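Local atomic coordinates of superoxide dismutase [Ni] (Streptomyces coelicolor, PDB entry 1T6U), a protein that catalyses the dismutation of superoxide to hydrogen peroxide and molecular oxygen at a nickel centre, working as a homohexamer. Residues 61-66 with 108-113; 7-12 with 55-60; 49-54 with 83-88. The protein carries 1 engineered substitution. All coordinates share one frame; numbering follows the deposited sequence.

Contact 1: residues 61-66 with 108-113; sequences DYFKPP and DKIFWE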
ATOM      1  N   ASP A  61       7.943  -1.806  19.317  1.00 11.58           N
ATOM      2  CA  ASP A  61       8.563  -0.481  19.267  1.00 11.92           C
ATOM      3  C   ASP A  61       8.327   0.335  20.527  1.00 13.84           C
ATOM      4  O   ASP A  61       9.252   1.014  20.936  1.00 19.69           O
ATOM      5  CB  ASP A  61       8.020   0.261  18.041  1.00 11.95           C
ATOM      6  CG  ASP A  61       8.400  -0.318  16.691  1.00 13.06           C
ATOM      7  OD1 ASP A  61       8.964  -1.412  16.586  1.00 12.99           O
ATOM      8  OD2 ASP A  61       8.100   0.362  15.673  1.00 15.01           O
ATOM      9  N   TYR A  62       7.149   0.275  21.112  1.00 11.00           N
ATOM     10  CA  TYR A  62       6.901   1.017  22.361  1.00 11.74           C
ATOM     11  C   TYR A  62       7.418   0.266  23.561  1.00 11.65           C
ATOM     12  O   TYR A  62       8.210   0.779  24.393  1.00 13.95           O
ATOM     13  CB  TYR A  62       5.391   1.349  22.529  1.00 11.31           C
ATOM     14  CG  TYR A  62       5.241   1.962  23.918  1.00 11.64           C
ATOM     15  CD1 TYR A  62       5.553   3.285  24.159  1.00 13.09           C
ATOM     16  CD2 TYR A  62       4.781   1.213  24.979  1.00 11.84           C
ATOM     17  CE1 TYR A  62       5.428   3.861  25.412  1.00 14.11           C
ATOM     18  CE2 TYR A  62       4.666   1.772  26.252  1.00 13.29           C
ATOM     19  CZ  TYR A  62       4.982   3.103  26.471  1.00 13.29           C
ATOM     20  OH  TYR A  62       4.869   3.693  27.710  1.00 15.07           O
ATOM     21  N   PHE A  63       7.009  -0.984  23.746  1.00 11.39           N
ATOM     22  CA  PHE A  63       7.374  -1.730  24.962  1.00 11.84           C
ATOM     23  C   PHE A  63       8.839  -2.140  24.925  1.00 13.02           C
ATOM     24  O   PHE A  63       9.390  -2.485  23.875  1.00 13.80           O
ATOM     25  CB  PHE A  63       6.438  -2.930  25.126  1.00 11.65           C
ATOM     26  CG  PHE A  63       5.016  -2.560  25.574  1.00 12.20           C
ATOM     27  CD1 PHE A  63       3.895  -2.808  24.781  1.00 13.31           C
ATOM     28  CD2 PHE A  63       4.816  -1.964  26.819  1.00 13.04           C
ATOM     29  CE1 PHE A  63       2.598  -2.516  25.176  1.00 12.76           C
ATOM     30  CE2 PHE A  63       3.542  -1.680  27.217  1.00 11.89           C
ATOM     31  CZ  PHE A  63       2.459  -1.947  26.414  1.00 13.02           C
ATOM     32  N   LYS A  64       9.448  -2.068  26.107  1.00 17.46           N
ATOM     33  CA  LYS A  64      10.878  -2.298  26.267  1.00 19.03           C
ATOM     34  C   LYS A  64      11.146  -3.272  27.411  1.00 21.13           C
ATOM     35  O   LYS A  64      10.267  -3.635  28.169  1.00 19.99           O
ATOM     36  CB  LYS A  64      11.646  -1.048  26.593  1.00 22.97           C
ATOM     37  CG  LYS A  64      11.333   0.169  25.781  1.00 26.24           C
ATOM     38  CD  LYS A  64      12.248   0.382  24.609  1.00 36.26           C
ATOM     39  CE  LYS A  64      11.656   1.355  23.590  1.00 41.57           C
ATOM     40  NZ  LYS A  64      12.661   2.315  23.057  1.00 57.11           N
ATOM     41  N   PRO A  65      12.392  -3.716  27.507  1.00 21.80           N
ATOM     42  CA  PRO A  65      12.738  -4.755  28.500  1.00 21.35           C
ATOM     43  C   PRO A  65      12.195  -4.604  29.909  1.00 21.77           C
ATOM     44  O   PRO A  65      11.692  -5.529  30.580  1.00 24.49           O
ATOM     45  CB  PRO A  65      14.277  -4.623  28.448  1.00 24.90           C
ATOM     46  CG  PRO A  65      14.469  -4.492  26.948  1.00 23.99           C
ATOM     47  CD  PRO A  65      13.540  -3.318  26.676  1.00 21.36           C
ATOM     48  N   PRO A  66      12.256  -3.430  30.520  1.00 21.02           N
ATOM     49  CA  PRO A  66      11.717  -3.265  31.874  1.00 24.13           C
ATOM     50  C   PRO A  66      10.235  -3.549  31.952  1.00 22.09           C
ATOM     51  O   PRO A  66       9.758  -4.048  32.974  1.00 22.95           O
ATOM     52  CB  PRO A  66      11.979  -1.773  32.151  1.00 24.59           C
ATOM     53  CG  PRO A  66      13.110  -1.426  31.238  1.00 25.62           C
ATOM     54  CD  PRO A  66      12.868  -2.212  29.985  1.00 21.95           C
ATOM     55  N   ASP A 108      -4.034  -1.982  26.604  1.00  9.99           N
ATOM     56  CA  ASP A 108      -4.208  -0.552  26.871  1.00 10.77           C
ATOM     57  C   ASP A 108      -4.015  -0.262  28.345  1.00 10.46           C
ATOM     58  O   ASP A 108      -3.380   0.712  28.725  1.00 11.09           O
ATOM     59  CB  ASP A 108      -5.584  -0.115  26.365  1.00 11.73           C
ATOM     60  CG  ASP A 108      -5.885   1.339  26.611  1.00 13.20           C
ATOM     61  OD1 ASP A 108      -5.561   2.129  25.719  1.00 17.38           O
ATOM     62  OD2 ASP A 108      -6.424   1.596  27.715  1.00 19.28           O
ATOM     63  N   LYS A 109      -4.505  -1.134  29.205  1.00 11.94           N
ATOM     64  CA  LYS A 109      -4.371  -0.911  30.644  1.00 13.65           C
ATOM     65  C   LYS A 109      -2.886  -0.872  31.037  1.00 14.68           C
ATOM     66  O   LYS A 109      -2.409  -0.008  31.772  1.00 13.86           O
ATOM     67  CB  LYS A 109      -5.126  -1.982  31.411  1.00 16.97           C
ATOM     68  CG  LYS A 109      -5.013  -1.839  32.941  1.00 18.91           C
ATOM     69  CD  LYS A 109      -5.695  -3.010  33.678  1.00 22.66           C
ATOM     70  CE  LYS A 109      -5.532  -2.955  35.188  1.00 30.71           C
ATOM     71  NZ  LYS A 109      -6.088  -4.149  35.936  1.00 48.36           N
ATOM     72  N   ILE A 110      -2.103  -1.814  30.535  1.00 13.95           N
ATOM     73  CA  ILE A 110      -0.638  -1.873  30.773  1.00 12.63           C
ATOM     74  C   ILE A 110       0.070  -0.662  30.174  1.00 11.43           C
ATOM     75  O   ILE A 110       0.860   0.031  30.820  1.00 12.71           O
ATOM     76  CB  ILE A 110      -0.109  -3.220  30.260  1.00 12.02           C
ATOM     77  CG1 ILE A 110      -0.697  -4.403  31.073  1.00 14.37           C
ATOM     78  CG2 ILE A 110       1.394  -3.288  30.205  1.00 12.19           C
ATOM     79  CD1 ILE A 110      -0.289  -5.758  30.554  1.00 14.41           C
ATOM     80  N   PHE A 111      -0.256  -0.373  28.890  1.00 11.69           N
ATOM     81  CA  PHE A 111       0.286   0.810  28.232  1.00 11.10           C
ATOM     82  C   PHE A 111       0.197   2.043  29.131  1.00 12.25           C
ATOM     83  O   PHE A 111       1.173   2.744  29.424  1.00 11.95           O
ATOM     84  CB  PHE A 111      -0.409   1.001  26.887  1.00 10.58           C
ATOM     85  CG  PHE A 111       0.090   2.239  26.156  1.00  9.53           C
ATOM     86  CD1 PHE A 111       1.200   2.189  25.347  1.00 11.11           C
ATOM     87  CD2 PHE A 111      -0.527   3.482  26.303  1.00  9.82           C
ATOM     88  CE1 PHE A 111       1.659   3.332  24.693  1.00 11.76           C
ATOM     89  CE2 PHE A 111      -0.096   4.610  25.629  1.00 10.41           C
ATOM     90  CZ  PHE A 111       1.032   4.549  24.831  1.00 11.62           C
ATOM     91  N   TRP A 112      -1.022   2.360  29.574  1.00 11.26           N
ATOM     92  CA  TRP A 112      -1.190   3.616  30.357  1.00 13.00           C
ATOM     93  C   TRP A 112      -0.512   3.487  31.701  1.00 13.55           C
ATOM     94  O   TRP A 112      -0.018   4.507  32.179  1.00 13.30           O
ATOM     95  CB  TRP A 112      -2.664   4.052  30.421  1.00 12.13           C
ATOM     96  CG  TRP A 112      -3.091   4.520  29.049  1.00 12.26           C
ATOM     97  CD1 TRP A 112      -3.941   3.869  28.164  1.00 13.17           C
ATOM     98  CD2 TRP A 112      -2.666   5.720  28.425  1.00 12.90           C
ATOM     99  NE1 TRP A 112      -4.048   4.619  27.036  1.00 14.39           N
ATOM    100  CE2 TRP A 112      -3.290   5.755  27.163  1.00 13.90           C
ATOM    101  CE3 TRP A 112      -1.828   6.774  28.792  1.00 15.57           C
ATOM    102  CZ2 TRP A 112      -3.101   6.810  26.260  1.00 16.72           C
ATOM    103  CZ3 TRP A 112      -1.651   7.803  27.903  1.00 17.67           C
ATOM    104  CH2 TRP A 112      -2.281   7.822  26.652  1.00 16.10           C
ATOM    105  N   GLU A 113      -0.436   2.325  32.310  1.00 13.26           N
ATOM    106  CA  GLU A 113       0.380   2.231  33.552  1.00 13.51           C
ATOM    107  C   GLU A 113       1.830   2.618  33.285  1.00 12.00           C
ATOM    108  O   GLU A 113       2.504   3.351  34.003  1.00 15.60           O
ATOM    109  CB  GLU A 113       0.313   0.817  34.129  1.00 16.65           C
ATOM    110  CG  GLU A 113      -1.035   0.530  34.731  1.00 17.91           C
ATOM    111  CD  GLU A 113      -1.232  -0.851  35.329  1.00 21.46           C
ATOM    112  OE1 GLU A 113      -0.279  -1.649  35.376  1.00 23.36           O
ATOM    113  OE2 GLU A 113      -2.362  -1.147  35.785  1.00 22.04           O
TER
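At one end of the four-helix bundle, Tyr62 and Phe63, where helix 34-62 runs out, pack against Ile110 and Phe111 of helix 94-115. The aromatic pair leads: the Phe111 ring sends its CD1-CE1 side over one face of Tyr62, CE1 lying 3.6 Å above the ring plane and over its centre. The planes are inclined at 49°, which is neither a parallel stack nor a T-shape. Phe111 reaches this spot because its CG stands anti to the backbone N (chi1 179°). Tyrosine suits the seam: its ring gives an apolar face to the helix, while its OH is hydrogen-bonded to Thr114, a little further along the same helix. The Tyr62 ring also meets Tyr9 edge-to-face, which connects the contact to the surroundings of the nickel site, about 9 Å from the Tyr62 side chain. Phe63 has just left helical geometry, and its buried ring reaches the backbone and CB of Phe111 and the side chain of Ile110, where a purely apolar group fits. Its CZ lies 4.1 Å from Phe111 CB and close to the plane of the Phe111 ring, at its edge. The neighbouring CE2 of Phe63 rests 4.0 Å from the CG2 methyl of Ile110.

Contact 2: residues 7-12 with 55-60; sequences GVYDPA and VSVLWS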
ATOM      1  N   GLY A   7       8.096   8.873  19.066  1.00 13.09           N
ATOM      2  CA  GLY A   7       7.630   8.934  20.439  1.00 14.77           C
ATOM      3  C   GLY A   7       6.129   9.019  20.621  1.00 13.68           C
ATOM      4  O   GLY A   7       5.708   9.132  21.774  1.00 17.31           O
ATOM      5  N   VAL A   8       5.350   8.936  19.553  1.00 10.91           N
ATOM      6  CA  VAL A   8       3.891   9.000  19.611  1.00 11.07           C
ATOM      7  C   VAL A   8       3.292   7.595  19.491  1.00 10.75           C
ATOM      8  O   VAL A   8       3.485   6.925  18.491  1.00 11.36           O
ATOM      9  CB  VAL A   8       3.318   9.905  18.506  1.00 11.86           C
ATOM     10  CG1 VAL A   8       1.794   9.959  18.539  1.00 12.12           C
ATOM     11  CG2 VAL A   8       3.850  11.312  18.667  1.00 14.75           C
ATOM     12  N   TYR A   9       2.588   7.197  20.533  1.00  9.64           N
ATOM     13  CA  TYR A   9       1.858   5.932  20.527  1.00  9.44           C
ATOM     14  C   TYR A   9       0.537   6.045  21.243  1.00  9.85           C
ATOM     15  O   TYR A   9       0.408   6.791  22.208  1.00 12.66           O
ATOM     16  CB  TYR A   9       2.603   4.800  21.260  1.00 12.01           C
ATOM     17  CG  TYR A   9       3.974   4.495  20.714  1.00 13.79           C
ATOM     18  CD1 TYR A   9       5.068   5.203  21.150  1.00 13.96           C
ATOM     19  CD2 TYR A   9       4.137   3.520  19.758  1.00 17.57           C
ATOM     20  CE1 TYR A   9       6.309   4.903  20.626  1.00 19.79           C
ATOM     21  CE2 TYR A   9       5.362   3.212  19.237  1.00 19.99           C
ATOM     22  CZ  TYR A   9       6.442   3.926  19.685  1.00 19.33           C
ATOM     23  OH  TYR A   9       7.694   3.646  19.189  1.00 31.76           O
ATOM     24  N   ASP A  10      -0.447   5.251  20.817  1.00 11.64           N
ATOM     25  CA  ASP A  10      -1.708   5.146  21.534  1.00 11.54           C
ATOM     26  C   ASP A  10      -2.380   3.869  21.067  1.00  9.65           C
ATOM     27  O   ASP A  10      -2.603   3.716  19.856  1.00  9.86           O
ATOM     28  CB  ASP A  10      -2.590   6.351  21.303  1.00 12.51           C
ATOM     29  CG  ASP A  10      -3.753   6.462  22.253  1.00 14.23           C
ATOM     30  OD1 ASP A  10      -4.311   5.426  22.621  1.00 12.67           O
ATOM     31  OD2 ASP A  10      -4.145   7.582  22.659  1.00 20.64           O
ATOM     32  N   PRO A  11      -2.700   2.968  21.988  1.00 10.68           N
ATOM     33  CA  PRO A  11      -3.466   1.780  21.637  1.00  9.82           C
ATOM     34  C   PRO A  11      -4.813   2.084  20.987  1.00  9.76           C
ATOM     35  O   PRO A  11      -5.377   1.161  20.382  1.00  9.34           O
ATOM     36  CB  PRO A  11      -3.694   1.081  22.964  1.00 10.82           C
ATOM     37  CG  PRO A  11      -2.616   1.569  23.841  1.00 12.87           C
ATOM     38  CD  PRO A  11      -2.364   2.986  23.429  1.00 11.22           C
ATOM     39  N   ALA A  12      -5.317   3.296  21.040  1.00  9.24           N
ATOM     40  CA  ALA A  12      -6.500   3.688  20.307  1.00  8.92           C
ATOM     41  C   ALA A  12      -6.431   3.409  18.824  1.00  7.91           C
ATOM     42  O   ALA A  12      -7.449   3.185  18.188  1.00  9.41           O
ATOM     43  CB  ALA A  12      -6.678   5.191  20.414  1.00 12.20           C
ATOM     44  N   VAL A  55      -1.029  -3.405  16.884  1.00  9.09           N
ATOM     45  CA  VAL A  55      -0.686  -4.109  18.113  1.00  9.15           C
ATOM     46  C   VAL A  55       0.763  -4.553  18.054  1.00  9.80           C
ATOM     47  O   VAL A  55       1.484  -4.435  19.039  1.00  9.70           O
ATOM     48  CB  VAL A  55      -1.640  -5.293  18.277  1.00  8.42           C
ATOM     49  CG1 VAL A  55      -1.128  -6.255  19.361  1.00 11.28           C
ATOM     50  CG2 VAL A  55      -3.044  -4.806  18.622  1.00  9.80           C
ATOM     51  N   SER A  56       1.198  -5.052  16.890  1.00  9.23           N
ATOM     52  CA  SER A  56       2.569  -5.508  16.769  1.00  9.43           C
ATOM     53  C   SER A  56       3.551  -4.370  17.030  1.00  9.26           C
ATOM     54  O   SER A  56       4.566  -4.525  17.704  1.00 11.10           O
ATOM     55  CB  SER A  56       2.769  -6.133  15.378  1.00 10.72           C
ATOM     56  OG  SER A  56       4.078  -6.731  15.287  1.00 11.93           O
ATOM     57  N   VAL A  57       3.280  -3.170  16.485  1.00  9.22           N
ATOM     58  CA  VAL A  57       4.133  -2.010  16.693  1.00  9.90           C
ATOM     59  C   VAL A  57       4.212  -1.624  18.163  1.00  8.24           C
ATOM     60  O   VAL A  57       5.279  -1.290  18.682  1.00 10.88           O
ATOM     61  CB  VAL A  57       3.595  -0.853  15.813  1.00 11.12           C
ATOM     62  CG1 VAL A  57       4.137   0.487  16.281  1.00 11.53           C
ATOM     63  CG2 VAL A  57       3.927  -1.083  14.328  1.00 11.51           C
ATOM     64  N   LEU A  58       3.082  -1.626  18.881  1.00  9.34           N
ATOM     65  CA  LEU A  58       3.186  -1.340  20.311  1.00 10.30           C
ATOM     66  C   LEU A  58       4.220  -2.252  20.991  1.00 10.92           C
ATOM     67  O   LEU A  58       5.062  -1.796  21.798  1.00 12.35           O
ATOM     68  CB  LEU A  58       1.832  -1.516  20.989  1.00 11.01           C
ATOM     69  CG  LEU A  58       0.744  -0.487  20.705  1.00 10.45           C
ATOM     70  CD1 LEU A  58      -0.603  -0.922  21.240  1.00 14.60           C
ATOM     71  CD2 LEU A  58       1.081   0.888  21.269  1.00 12.98           C
ATOM     72  N   TRP A  59       4.093  -3.534  20.639  1.00 10.69           N
ATOM     73  CA  TRP A  59       4.880  -4.610  21.250  1.00 11.18           C
ATOM     74  C   TRP A  59       6.368  -4.486  20.925  1.00 11.80           C
ATOM     75  O   TRP A  59       7.252  -4.587  21.798  1.00 11.89           O
ATOM     76  CB  TRP A  59       4.385  -5.973  20.811  1.00 11.01           C
ATOM     77  CG  TRP A  59       5.106  -7.147  21.369  1.00 10.39           C
ATOM     78  CD1 TRP A  59       5.209  -7.460  22.711  1.00 12.09           C
ATOM     79  CD2 TRP A  59       5.815  -8.152  20.649  1.00 10.86           C
ATOM     80  NE1 TRP A  59       5.941  -8.608  22.834  1.00 13.62           N
ATOM     81  CE2 TRP A  59       6.329  -9.060  21.587  1.00 13.03           C
ATOM     82  CE3 TRP A  59       6.071  -8.395  19.293  1.00 10.35           C
ATOM     83  CZ2 TRP A  59       7.081 -10.169  21.197  1.00 15.06           C
ATOM     84  CZ3 TRP A  59       6.814  -9.495  18.912  1.00 13.65           C
ATOM     85  CH2 TRP A  59       7.320 -10.393  19.875  1.00 12.93           C
ATOM     86  N   SER A  60       6.644  -4.268  19.622  1.00 11.11           N
ATOM     87  CA  SER A  60       8.055  -4.233  19.232  1.00 11.99           C
ATOM     88  C   SER A  60       8.709  -2.887  19.468  1.00 11.43           C
ATOM     89  O   SER A  60       9.897  -2.760  19.745  1.00 14.60           O
ATOM     90  CB  SER A  60       8.258  -4.578  17.751  1.00 13.94           C
ATOM     91  OG  SER A  60       7.558  -3.657  16.899  1.00 12.44           O
TER
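Leu58, on helix 34-62, packs its forked end against Tyr9 and Pro11, in the loop that leads from the nickel-binding N terminus into helix 12-30. This is the tight part of the contact. With CG anti to the carbonyl carbon (chi1 -71°), the leucine carries its two methyls out to the loop, one for each partner. CD1 sits 4.0 Å from Pro11 CA and also touches CB and CG of the proline ring, which lies across the leucine chain. CD2 meets Tyr9 CB at 4.2 Å. A branched apolar residue suits this place because it serves two loop residues at once, and the rigid proline offers a compact surface to receive it.

Val57 takes a smaller share: much less of it is covered than of Leu58, and it meets the Tyr9 ring with a single methyl. This CG1 approaches the edge of the ring, near its plane, 4.2 Å from CE2. The Tyr9 side chain is about 5 Å from the nickel ion, whose ligands include His1, Cys2 and Cys6. Gly7 lies at the exposed end of the loop, and its positive phi of 76° is easy for glycine. Asp10 turns its CB away from helix 34-62; its OD1 accepts from Ala12 N at 2.8 Å in a nearly straight bond that caps the start of helix 12-30, the donor standing above the carboxylate plane. Val8 and Asp10 pack on Ile16 of a third subunit.

Helix 34-62 thus has the loop on one side, where Pro11 is also covered by Asp108 and Phe111 of helix 94-115, while its Val55, pointing away from the loop, packs on Val78 and Leu82 of helix 74-89.

Contact 3: residues 49-54 with 83-88; sequences ELAKHH and KAMSAA. Engineered in segment 83-88: Met85 (natural residue Leu).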
ATOM      1  N   GLU A  49      -6.335  -6.507   9.611  1.00  7.28           N
ATOM      2  CA  GLU A  49      -4.903  -6.459   9.332  1.00  8.16           C
ATOM      3  C   GLU A  49      -4.240  -5.196   9.871  1.00  7.51           C
ATOM      4  O   GLU A  49      -3.155  -5.278  10.428  1.00  8.93           O
ATOM      5  CB  GLU A  49      -4.676  -6.565   7.811  1.00  8.98           C
ATOM      6  CG  GLU A  49      -3.205  -6.546   7.394  1.00 10.08           C
ATOM      7  CD  GLU A  49      -2.420  -7.773   7.797  1.00 12.52           C
ATOM      8  OE1 GLU A  49      -2.914  -8.733   8.437  1.00 11.28           O
ATOM      9  OE2 GLU A  49      -1.211  -7.764   7.424  1.00 17.55           O
ATOM     10  N   LEU A  50      -4.904  -4.056   9.730  1.00  7.02           N
ATOM     11  CA  LEU A  50      -4.385  -2.815  10.273  1.00  7.81           C
ATOM     12  C   LEU A  50      -4.284  -2.904  11.808  1.00  8.84           C
ATOM     13  O   LEU A  50      -3.300  -2.469  12.430  1.00  8.61           O
ATOM     14  CB  LEU A  50      -5.271  -1.654   9.876  1.00  8.93           C
ATOM     15  CG  LEU A  50      -5.154  -1.163   8.454  1.00 10.96           C
ATOM     16  CD1 LEU A  50      -6.253  -0.179   8.125  1.00 16.26           C
ATOM     17  CD2 LEU A  50      -3.768  -0.518   8.239  1.00 19.57           C
ATOM     18  N   ALA A  51      -5.304  -3.475  12.438  1.00  7.76           N
ATOM     19  CA  ALA A  51      -5.281  -3.658  13.894  1.00  8.17           C
ATOM     20  C   ALA A  51      -4.100  -4.517  14.311  1.00  7.46           C
ATOM     21  O   ALA A  51      -3.429  -4.230  15.304  1.00  9.44           O
ATOM     22  CB  ALA A  51      -6.587  -4.255  14.396  1.00  8.51           C
ATOM     23  N   LYS A  52      -3.809  -5.583  13.560  1.00  8.99           N
ATOM     24  CA  LYS A  52      -2.653  -6.405  13.862  1.00  8.07           C
ATOM     25  C   LYS A  52      -1.352  -5.613  13.777  1.00  9.25           C
ATOM     26  O   LYS A  52      -0.476  -5.739  14.658  1.00  8.44           O
ATOM     27  CB  LYS A  52      -2.609  -7.608  12.931  1.00  9.03           C
ATOM     28  CG  LYS A  52      -3.661  -8.676  13.208  1.00 10.06           C
ATOM     29  CD  LYS A  52      -3.542  -9.867  12.258  1.00  9.30           C
ATOM     30  CE  LYS A  52      -2.561 -10.901  12.733  1.00 10.54           C
ATOM     31  NZ  LYS A  52      -2.264 -11.903  11.656  1.00 11.83           N
ATOM     32  N   HIS A  53      -1.223  -4.796  12.721  1.00  7.36           N
ATOM     33  CA  HIS A  53      -0.025  -3.938  12.639  1.00  7.83           C
ATOM     34  C   HIS A  53       0.156  -3.044  13.865  1.00  7.09           C
ATOM     35  O   HIS A  53       1.210  -2.944  14.466  1.00  7.52           O
ATOM     36  CB  HIS A  53      -0.110  -3.120  11.360  1.00  9.16           C
ATOM     37  CG  HIS A  53       0.992  -2.114  11.260  1.00 11.86           C
ATOM     38  ND1 HIS A  53       2.260  -2.407  10.863  1.00 14.48           N
ATOM     39  CD2 HIS A  53       0.975  -0.783  11.558  1.00 14.89           C
ATOM     40  CE1 HIS A  53       2.980  -1.293  10.911  1.00 17.73           C
ATOM     41  NE2 HIS A  53       2.221  -0.301  11.321  1.00 17.80           N
ATOM     42  N   HIS A  54      -0.951  -2.360  14.246  1.00  7.67           N
ATOM     43  CA  HIS A  54      -0.856  -1.461  15.384  1.00  8.05           C
ATOM     44  C   HIS A  54      -0.450  -2.217  16.658  1.00  7.70           C
ATOM     45  O   HIS A  54       0.355  -1.733  17.436  1.00  8.99           O
ATOM     46  CB  HIS A  54      -2.174  -0.712  15.569  1.00  7.42           C
ATOM     47  CG  HIS A  54      -2.518   0.196  14.454  1.00  8.17           C
ATOM     48  ND1 HIS A  54      -1.634   1.125  13.951  1.00  8.74           N
ATOM     49  CD2 HIS A  54      -3.677   0.317  13.791  1.00  9.09           C
ATOM     50  CE1 HIS A  54      -2.270   1.774  12.988  1.00  9.62           C
ATOM     51  NE2 HIS A  54      -3.515   1.305  12.851  1.00  9.30           N
ATOM     52  N   LYS A  83      -3.619 -13.347  17.604  1.00 11.63           N
ATOM     53  CA  LYS A  83      -4.393 -14.526  17.254  1.00  9.59           C
ATOM     54  C   LYS A  83      -5.892 -14.253  17.296  1.00 10.91           C
ATOM     55  O   LYS A  83      -6.676 -14.822  16.487  1.00 11.80           O
ATOM     56  CB  LYS A  83      -3.962 -15.697  18.168  1.00 11.15           C
ATOM     57  CG  LYS A  83      -2.614 -16.283  17.765  1.00 13.23           C
ATOM     58  CD  LYS A  83      -2.173 -17.368  18.756  1.00 12.71           C
ATOM     59  CE  LYS A  83      -1.099 -18.255  18.156  1.00 12.88           C
ATOM     60  NZ  LYS A  83       0.106 -17.498  17.718  1.00 13.08           N
ATOM     61  N   ALA A  84      -6.346 -13.429  18.229  1.00 10.80           N
ATOM     62  CA  ALA A  84      -7.754 -13.102  18.308  1.00 10.88           C
ATOM     63  C   ALA A  84      -8.202 -12.287  17.094  1.00 11.13           C
ATOM     64  O   ALA A  84      -9.343 -12.421  16.620  1.00 10.92           O
ATOM     65  CB  ALA A  84      -8.116 -12.364  19.573  1.00 11.60           C
ATOM     66  N   MET A  85      -7.272 -11.464  16.611  1.00 11.13           N
ATOM     67  CA  MET A  85      -7.568 -10.683  15.417  1.00 11.22           C
ATOM     68  C   MET A  85      -7.669 -11.581  14.190  1.00 11.55           C
ATOM     69  O   MET A  85      -8.514 -11.387  13.320  1.00 10.32           O
ATOM     70  CB  MET A  85      -6.525  -9.581  15.208  1.00 18.49           C
ATOM     71  CG  MET A  85      -6.608  -8.407  16.138  1.00 24.34           C
ATOM     72  SD  MET A  85      -8.082  -7.386  16.085  1.00 30.89           S
ATOM     73  CE  MET A  85      -8.969  -7.800  14.584  1.00 12.13           C
ATOM     74  N   SER A  86      -6.788 -12.568  14.107  1.00 11.11           N
ATOM     75  CA  SER A  86      -6.858 -13.542  13.045  1.00 10.92           C
ATOM     76  C   SER A  86      -8.200 -14.270  13.103  1.00 10.59           C
ATOM     77  O   SER A  86      -8.816 -14.565  12.083  1.00 10.76           O
ATOM     78  CB  SER A  86      -5.737 -14.549  13.120  1.00 12.23           C
ATOM     79  OG  SER A  86      -4.472 -14.003  12.801  1.00 12.11           O
ATOM     80  N   ALA A  87      -8.640 -14.628  14.297  1.00 11.35           N
ATOM     81  CA  ALA A  87      -9.926 -15.321  14.438  1.00 11.20           C
ATOM     82  C   ALA A  87     -11.082 -14.430  14.023  1.00 10.41           C
ATOM     83  O   ALA A  87     -12.055 -14.907  13.425  1.00 10.30           O
ATOM     84  CB  ALA A  87     -10.119 -15.797  15.864  1.00 12.63           C
ATOM     85  N   ALA A  88     -11.002 -13.136  14.310  1.00  9.88           N
ATOM     86  CA  ALA A  88     -12.045 -12.193  13.869  1.00  9.79           C
ATOM     87  C   ALA A  88     -12.056 -12.065  12.360  1.00  9.20           C
ATOM     88  O   ALA A  88     -13.104 -11.988  11.716  1.00 10.05           O
ATOM     89  CB  ALA A  88     -11.858 -10.830  14.523  1.00  9.43           C
TER
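Lys52 and Met85 face each other where helices 34-62 and 74-89 run antiparallel in the four-helix bundle, their short segments at 176° with axes 9.6 Å apart. From CB, the lysine chain heads out with a chi1 of -72° that lays CG against the methionine. CG then lies 3.6 Å from Met85 CB, with Met85 CG a little further off, as the lysine and methionine chains run alongside each other but head opposite ways. CD continues the chain to a bend at chi3 (86°), which brings CE within 3.6 Å of Ser86 OG. The tip, NZ, makes a weak hydrogen bond of 3.3 Å to Ser86 OG, but its main partners are Asp3 and Asp61 of the second subunit, with which it forms salt bridges. Lysine suits a buried position here: its methylenes pack within the subunit and its charge meets carboxylates across the interface. A leucine in its place would probably leave Asp3 and Asp61 of the second subunit without this cation. The short serine side chain fits beside the lysine, and its OG is also hydrogen-bonded to Asp3 of that subunit. Met85, an engineered replacement of leucine, puts its SD 3.9 Å from Ala51 CB. Beyond the pair, Ala51 packs on Glu17 of helix 12-30, and Met85 on Ala100 of helix 94-115.

From the N terminus, contact 2 opens first: residues 7-12 meet 55-60, closing a long loop that holds helix 12-30 and most of helix 34-62. Contact 3 starts inside that loop, at 49-54, and ends beyond it at 83-88, so the two cross, sharing helix 34-62 and adding helix 74-89. Contact 1 begins at 61, directly after contact 2 has closed, and these two follow in series; it crosses contact 3 and brings in helix 94-115. Contacts 1 and 2 also touch: Phe63 N probably hydrogen-bonds Leu58 O, and the Phe111 ring packs on Tyr9 O. Helix 34-62 thus joins the nickel-site loop, both later bundle helices and, at all three contacts, the second subunit.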